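Local atomic coordinates of kojibiose phosphorylase (Gut metagenome, PDB entry 6W0P), a protein that belongs to glycoside hydrolase family 65 and combines an N-terminal beta-sandwich domain with a helical central catalytic domain and a C-terminal domain. Residues 87-92 with 211-216; 252-257 with 264-269. One frame throughout, in Å; residues are numbered along the deposited sequence.

Contact 1. Residues 87-92 with 211-216; sequences NSVNFF and LTSVMR
V89 and S213 mark the nearest approach of the two backbones, with 7.4 Å between their CA atoms. Residues 211-216 are part of strand 210-217. Residues 87-92 form an irregular loop between strands 83-85 and 94-98. The loop lies over one face of the strand, and the contact is made by side chains. V89 carries most of it. Its CG1 meets L211 CD2 at 3.9 Å, and the two side chains cross at a slant. A chi1 of 56° sets V89 CG1 between the backbone N and the carbonyl carbon and leaves CG2 anti to N, and in this pose both methyls reach S213. There V89 CG1 is 3.9 Å from S213 CB, and V89 CG2 is 3.9 Å from S213 OG. The S213 hydroxyl is not left to this apolar partner, because it hydrogen-bonds N253 OD1 on the adjacent strand. F91 adds a looser touch, CB to S213 OG at 4.4 Å. Its ring turns an edge to F92, with F91 CE1 3.5 Å above the centre of the F92 ring. F92 N donates to N90 OD1 at 3.2 Å, an Asx turn that shapes the loop. L173, on strand 165-174 of the other sheet, touches V89, F91 and S213, so the site lies inside the beta-sandwich. The chemistry implies buried van der Waals packing, with the S213 hydroxyl satisfied by N253 of its own sheet.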
# COMPACT_ATOMS: atom_id res chain seq x y z
N ASN A 87 0.41 -21.68 -16.22
CA ASN A 87 0.52 -22.22 -17.59
C ASN A 87 1.23 -23.57 -17.44
O ASN A 87 2.27 -23.64 -16.70
CB ASN A 87 1.23 -21.24 -18.51
CG ASN A 87 1.05 -21.57 -19.98
OD1 ASN A 87 0.27 -22.47 -20.32
ND2 ASN A 87 1.83 -20.89 -20.82
N SER A 88 0.66 -24.60 -18.05
CA SER A 88 1.12 -26.00 -17.94
C SER A 88 1.35 -26.57 -19.33
O SER A 88 1.28 -25.82 -20.32
CB SER A 88 0.12 -26.82 -17.16
OG SER A 88 -0.17 -26.20 -15.93
N VAL A 89 1.57 -27.87 -19.40
CA VAL A 89 2.04 -28.54 -20.64
C VAL A 89 1.16 -28.09 -21.81
O VAL A 89 -0.06 -28.29 -21.78
CB VAL A 89 2.10 -30.06 -20.46
CG1 VAL A 89 0.76 -30.66 -20.01
CG2 VAL A 89 2.63 -30.76 -21.70
N ASN A 90 1.78 -27.50 -22.83
CA ASN A 90 1.13 -27.26 -24.15
C ASN A 90 1.10 -28.59 -24.92
O ASN A 90 2.18 -29.02 -25.38
CB ASN A 90 1.88 -26.18 -24.93
CG ASN A 90 1.28 -25.92 -26.30
OD1 ASN A 90 0.40 -26.66 -26.74
ND2 ASN A 90 1.74 -24.87 -26.96
N PHE A 91 -0.06 -29.26 -24.99
CA PHE A 91 -0.19 -30.64 -25.56
C PHE A 91 -0.86 -30.58 -26.94
O PHE A 91 -1.17 -31.63 -27.49
CB PHE A 91 -0.94 -31.56 -24.61
CG PHE A 91 -2.27 -31.06 -24.11
CD1 PHE A 91 -3.38 -31.01 -24.94
CD2 PHE A 91 -2.42 -30.67 -22.78
CE1 PHE A 91 -4.59 -30.53 -24.47
CE2 PHE A 91 -3.64 -30.22 -22.31
CZ PHE A 91 -4.73 -30.16 -23.15
N PHE A 92 -1.09 -29.38 -27.47
CA PHE A 92 -1.67 -29.17 -28.82
C PHE A 92 -0.59 -28.65 -29.78
O PHE A 92 -0.86 -28.57 -31.00
CB PHE A 92 -2.85 -28.20 -28.76
CG PHE A 92 -4.15 -28.77 -28.22
CD1 PHE A 92 -4.56 -30.06 -28.52
CD2 PHE A 92 -5.00 -27.98 -27.46
CE1 PHE A 92 -5.77 -30.55 -28.05
CE2 PHE A 92 -6.21 -28.47 -27.00
CZ PHE A 92 -6.59 -29.75 -27.30
N LEU A 211 2.55 -33.66 -12.60
CA LEU A 211 1.70 -33.90 -13.77
C LEU A 211 2.41 -34.89 -14.70
O LEU A 211 3.62 -34.72 -14.92
CB LEU A 211 1.49 -32.54 -14.43
CG LEU A 211 0.75 -32.55 -15.76
CD1 LEU A 211 0.01 -31.23 -15.96
CD2 LEU A 211 1.70 -32.82 -16.92
N THR A 212 1.68 -35.86 -15.25
CA THR A 212 2.16 -36.73 -16.35
C THR A 212 1.30 -36.45 -17.58
O THR A 212 0.06 -36.56 -17.47
CB THR A 212 2.15 -38.22 -15.98
OG1 THR A 212 3.13 -38.39 -14.96
CG2 THR A 212 2.50 -39.12 -17.14
N SER A 213 1.94 -36.06 -18.67
CA SER A 213 1.31 -35.83 -19.99
C SER A 213 1.80 -36.91 -20.95
O SER A 213 3.04 -36.99 -21.14
CB SER A 213 1.62 -34.47 -20.53
OG SER A 213 0.90 -34.27 -21.73
N VAL A 214 0.87 -37.68 -21.51
CA VAL A 214 1.19 -38.77 -22.47
C VAL A 214 0.36 -38.60 -23.75
O VAL A 214 -0.84 -38.26 -23.65
CB VAL A 214 0.98 -40.16 -21.84
CG1 VAL A 214 1.99 -40.42 -20.72
CG2 VAL A 214 -0.44 -40.33 -21.33
N MET A 215 0.98 -38.83 -24.90
CA MET A 215 0.26 -38.84 -26.19
C MET A 215 0.63 -40.09 -27.00
O MET A 215 1.65 -40.73 -26.71
CB MET A 215 0.55 -37.59 -27.01
CG MET A 215 1.97 -37.46 -27.44
SD MET A 215 2.07 -36.10 -28.61
CE MET A 215 3.85 -35.88 -28.73
N ARG A 216 -0.24 -40.41 -27.94
CA ARG A 216 -0.04 -41.44 -28.98
C ARG A 216 -0.99 -41.08 -30.12
O ARG A 216 -1.90 -40.25 -29.88
CB ARG A 216 -0.38 -42.83 -28.44
CG ARG A 216 -1.87 -43.04 -28.25
CD ARG A 216 -2.14 -44.30 -27.47
NE ARG A 216 -2.09 -45.49 -28.31
CZ ARG A 216 -1.35 -46.56 -28.05
NH1 ARG A 216 -0.52 -46.57 -27.01
NH2 ARG A 216 -1.39 -47.60 -28.87

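Contact 2. Residues 252-257 with 264-269; sequences TNIIDK and SQQRDI
I254 packs against the aliphatic part of Q266. I254 CG2 lies 3.9 Å from Q266 CG, and the two side chains run past each other in opposite senses. The apolar pair is I254 with I269: I254 CD1 reaches I269 CG2 at 4.1 Å, where the side chains cross at about a right angle. With chi1 at -170° Q266 CG points away from its own N, and the extended chain brings the amide alongside I254 O and D256. Strand 252-256 and helix 264-269 run nearly antiparallel, at 152°, with axes 8.5 Å apart. This is a helix folded back on the strand that precedes it, packed against one face of the large antiparallel sheet of the N-terminal domain. The amide touches the strand without bonding to it: Q266 OE1 is 3.6 Å from I254 O, and Q266 NE2 rests against D256 CB at 3.6 Å. The Q266 amide is instead held by T212 OG1 at its oxygen, and by T210 OG1 and Q261 OE1 at its nitrogen, which fixes its rotation. The D256 carboxylate turns to the connecting turn, where OD1 accepts from G259 N and OD2 from Q261 N.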
# COMPACT_ATOMS: atom_id res chain seq x y z
N THR A 252 -3.50 -37.71 -22.62
CA THR A 252 -3.95 -37.93 -21.22
C THR A 252 -2.98 -37.19 -20.30
O THR A 252 -1.78 -37.32 -20.48
CB THR A 252 -4.12 -39.41 -20.90
OG1 THR A 252 -5.18 -39.90 -21.73
CG2 THR A 252 -4.44 -39.65 -19.45
N ASN A 253 -3.52 -36.35 -19.41
CA ASN A 253 -2.77 -35.57 -18.40
C ASN A 253 -3.27 -36.05 -17.04
O ASN A 253 -4.51 -35.97 -16.80
CB ASN A 253 -2.94 -34.07 -18.64
CG ASN A 253 -2.37 -33.63 -19.97
OD1 ASN A 253 -1.18 -33.79 -20.22
ND2 ASN A 253 -3.19 -33.09 -20.84
N ILE A 254 -2.37 -36.61 -16.22
CA ILE A 254 -2.70 -37.05 -14.84
C ILE A 254 -1.96 -36.14 -13.87
O ILE A 254 -0.70 -36.11 -13.91
CB ILE A 254 -2.37 -38.54 -14.61
CG1 ILE A 254 -2.99 -39.45 -15.67
CG2 ILE A 254 -2.82 -38.95 -13.21
CD1 ILE A 254 -4.52 -39.46 -15.66
N ILE A 255 -2.70 -35.45 -13.01
CA ILE A 255 -2.14 -34.45 -12.06
C ILE A 255 -2.23 -35.03 -10.64
O ILE A 255 -3.13 -35.85 -10.40
CB ILE A 255 -2.85 -33.09 -12.17
CG1 ILE A 255 -4.30 -33.16 -11.69
CG2 ILE A 255 -2.77 -32.56 -13.58
CD1 ILE A 255 -4.97 -31.81 -11.59
N ASP A 256 -1.31 -34.63 -9.77
CA ASP A 256 -1.41 -34.86 -8.31
C ASP A 256 -1.28 -33.49 -7.62
O ASP A 256 -0.14 -32.99 -7.48
CB ASP A 256 -0.36 -35.86 -7.81
CG ASP A 256 -0.43 -36.07 -6.31
OD1 ASP A 256 -1.50 -35.79 -5.73
OD2 ASP A 256 0.59 -36.49 -5.74
N LYS A 257 -2.41 -32.92 -7.22
CA LYS A 257 -2.47 -31.58 -6.57
C LYS A 257 -1.92 -31.66 -5.14
O LYS A 257 -1.54 -30.61 -4.63
CB LYS A 257 -3.90 -31.04 -6.64
CG LYS A 257 -4.41 -30.73 -8.04
CD LYS A 257 -5.73 -29.99 -8.06
CE LYS A 257 -6.93 -30.90 -7.85
NZ LYS A 257 -8.09 -30.15 -7.30
N SER A 264 5.40 -43.62 -10.50
CA SER A 264 5.30 -44.86 -11.32
C SER A 264 3.82 -45.21 -11.57
O SER A 264 3.51 -45.63 -12.70
CB SER A 264 6.08 -46.04 -10.72
OG SER A 264 5.35 -46.71 -9.69
N GLN A 265 2.96 -45.02 -10.57
CA GLN A 265 1.49 -45.26 -10.64
C GLN A 265 0.80 -44.18 -11.49
O GLN A 265 -0.18 -44.52 -12.18
CB GLN A 265 0.87 -45.28 -9.24
CG GLN A 265 1.37 -46.41 -8.34
CD GLN A 265 0.77 -46.31 -6.96
OE1 GLN A 265 -0.11 -45.47 -6.72
NE2 GLN A 265 1.22 -47.15 -6.05
N GLN A 266 1.28 -42.93 -11.40
CA GLN A 266 0.78 -41.75 -12.16
C GLN A 266 0.96 -42.04 -13.64
O GLN A 266 -0.03 -41.93 -14.41
CB GLN A 266 1.54 -40.47 -11.78
CG GLN A 266 0.94 -39.19 -12.34
CD GLN A 266 1.58 -37.93 -11.79
OE1 GLN A 266 2.35 -37.27 -12.47
NE2 GLN A 266 1.24 -37.59 -10.55
N ARG A 267 2.17 -42.46 -14.00
CA ARG A 267 2.56 -42.83 -15.38
C ARG A 267 1.70 -44.01 -15.85
O ARG A 267 1.18 -43.93 -16.96
CB ARG A 267 4.06 -43.14 -15.43
CG ARG A 267 4.63 -43.08 -16.83
CD ARG A 267 5.82 -44.02 -17.03
NE ARG A 267 7.10 -43.35 -16.87
CZ ARG A 267 8.27 -43.96 -17.04
NH1 ARG A 267 8.32 -45.25 -17.34
NH2 ARG A 267 9.39 -43.27 -16.89
N ASP A 268 1.52 -45.05 -15.04
CA ASP A 268 0.78 -46.26 -15.50
C ASP A 268 -0.70 -45.92 -15.70
O ASP A 268 -1.29 -46.39 -16.69
CB ASP A 268 0.93 -47.44 -14.55
CG ASP A 268 0.71 -48.76 -15.28
OD1 ASP A 268 1.72 -49.29 -15.80
OD2 ASP A 268 -0.47 -49.20 -15.40
N ILE A 269 -1.29 -45.14 -14.79
CA ILE A 269 -2.69 -44.66 -14.96
C ILE A 269 -2.77 -43.87 -16.27
O ILE A 269 -3.67 -44.15 -17.08
CB ILE A 269 -3.16 -43.85 -13.74
CG1 ILE A 269 -3.17 -44.71 -12.48
CG2 ILE A 269 -4.52 -43.21 -14.02
CD1 ILE A 269 -3.15 -43.91 -11.18

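Strands 210-217 and 245-256 are neighbours in one antiparallel sheet, and each contact uses one of them. Contact 1 lies on the inner face, where all the touching residues are buried. Contact 2 lies on the other face, under helix 263-277, and is only partly buried. Their centres are 11 Å apart. T212 joins the two strands: its O lies 2.7 Å from I254 N, a probable backbone hydrogen bond. T212 and S213, one after the other on the strand, serve opposite faces of the sheet. Contact 1 is mainly aliphatic packing of loop on strand, whereas contact 2 mixes isoleucine packing with an amide and a carboxylate bonded to nearby residues.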